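Local coordinates for protein CopN (Chlamydia pneumoniae, PDB 4NRH) that probably acts as a gatekeeper of type III secretion, working with its chaperone Scc3 to direct the secretion of translocator proteins, at residues S204-P207 with I208-S212. Residues are numbered along the deposited sequence; the frame is centred on the assembly and turned at random.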
# COMPACT_ATOMS: atom_id res chain seq x y z
N SER A 204 11.91 -8.08 15.13
CA SER A 204 13.24 -8.64 14.91
C SER A 204 14.34 -7.83 15.60
O SER A 204 15.21 -8.39 16.26
CB SER A 204 13.53 -8.73 13.41
OG SER A 204 14.92 -8.78 13.16
N ARG A 205 14.28 -6.51 15.45
CA ARG A 205 15.38 -5.64 15.87
C ARG A 205 15.39 -5.30 17.37
O ARG A 205 16.46 -5.18 17.96
CB ARG A 205 15.36 -4.34 15.07
CG ARG A 205 15.32 -4.52 13.56
CD ARG A 205 16.50 -5.33 13.04
NE ARG A 205 17.77 -4.84 13.56
CZ ARG A 205 18.94 -5.47 13.39
NH1 ARG A 205 18.99 -6.60 12.70
NH2 ARG A 205 20.05 -4.95 13.90
N VAL A 206 14.22 -5.13 17.96
CA VAL A 206 14.14 -4.75 19.38
C VAL A 206 14.82 -5.76 20.32
O VAL A 206 15.58 -5.34 21.20
CB VAL A 206 12.67 -4.54 19.83
CG1 VAL A 206 12.56 -4.48 21.34
CG2 VAL A 206 12.11 -3.26 19.21
N PRO A 207 14.58 -7.08 20.14
CA PRO A 207 15.33 -8.01 21.00
C PRO A 207 16.84 -7.92 20.80
O PRO A 207 17.60 -8.23 21.73
CB PRO A 207 14.81 -9.38 20.55
CG PRO A 207 13.45 -9.11 20.02
CD PRO A 207 13.57 -7.78 19.33
N ILE A 208 17.28 -7.52 19.61
CA ILE A 208 18.70 -7.34 19.33
C ILE A 208 19.25 -6.14 20.11
O ILE A 208 20.36 -6.19 20.65
CB ILE A 208 18.95 -7.15 17.82
CG1 ILE A 208 18.52 -8.40 17.05
CG2 ILE A 208 20.42 -6.83 17.56
CD1 ILE A 208 18.74 -8.30 15.56
N LEU A 209 18.47 -5.07 20.17
CA LEU A 209 18.84 -3.89 20.95
C LEU A 209 18.90 -4.23 22.44
O LEU A 209 19.82 -3.81 23.15
CB LEU A 209 17.87 -2.74 20.71
CG LEU A 209 18.10 -1.48 21.54
CD1 LEU A 209 19.50 -0.93 21.31
CD2 LEU A 209 17.05 -0.42 21.24
N LEU A 210 17.91 -4.98 22.91
CA LEU A 210 17.83 -5.35 24.32
C LEU A 210 18.99 -6.23 24.75
O LEU A 210 19.55 -6.06 25.83
CB LEU A 210 16.50 -6.06 24.60
CG LEU A 210 15.24 -5.21 24.42
CD1 LEU A 210 13.99 -5.99 24.83
CD2 LEU A 210 15.35 -3.91 25.19
N ASP A 211 19.36 -7.19 23.90
CA ASP A 211 20.51 -8.05 24.17
C ASP A 211 21.80 -7.24 24.21
O ASP A 211 22.68 -7.49 25.03
CB ASP A 211 20.62 -9.16 23.11
CG ASP A 211 19.53 -10.20 23.26
OD1 ASP A 211 19.06 -10.42 24.40
OD2 ASP A 211 19.15 -10.81 22.24
N SER A 212 21.90 -6.26 23.31
CA SER A 212 23.07 -5.38 23.26
C SER A 212 23.19 -4.55 24.53
O SER A 212 24.27 -4.44 25.11
CB SER A 212 22.99 -4.47 22.04
OG SER A 212 24.12 -3.61 21.98
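L209 N donates to R205 O (3.0 Å), L210 N to V206 O (2.9 Å) and D211 N to P207 O (3.0 Å), three successive i to i+4 bonds of helix 179-215 that span the kink at P207. P207 has no N-H to return to the preceding turn, so that bond is missing. D211 N stands 34° out of the P207 carbonyl plane. The carboxylate of D211 folds back beside the same carbonyl, OD2 standing 3.1 Å from P207 O; both are acceptors with no hydrogen to share, so the approach is probably unfavourable. On another flank, R205 bends at chi2 and chi3 (-58° and -49°), bringing its guanidinium across I208, whose CD1 lies over one face toward the rim, 3.3 Å from NH1. I208 CG1 rests against S204 O at 3.4 Å. V206 and L210 run side by side, CG1 and CD1 meeting at 4.1 Å. V206 also touches F226 and V229 of helix 226-237, while V206 and R205 reach L268, and L209 reaches V265, on helix 259-272; L210 meets T220 and L224 of the loop after the helix. Residues 204-212 fall in the sequence range of the third helical domain, and this part of the helix has a packed side, with V206 buried, and an exposed one carrying P207, I208 and D211. There the I208 methyl probably makes an apolar contact with the face of the R205 cation, one that uses none of its N-H groups.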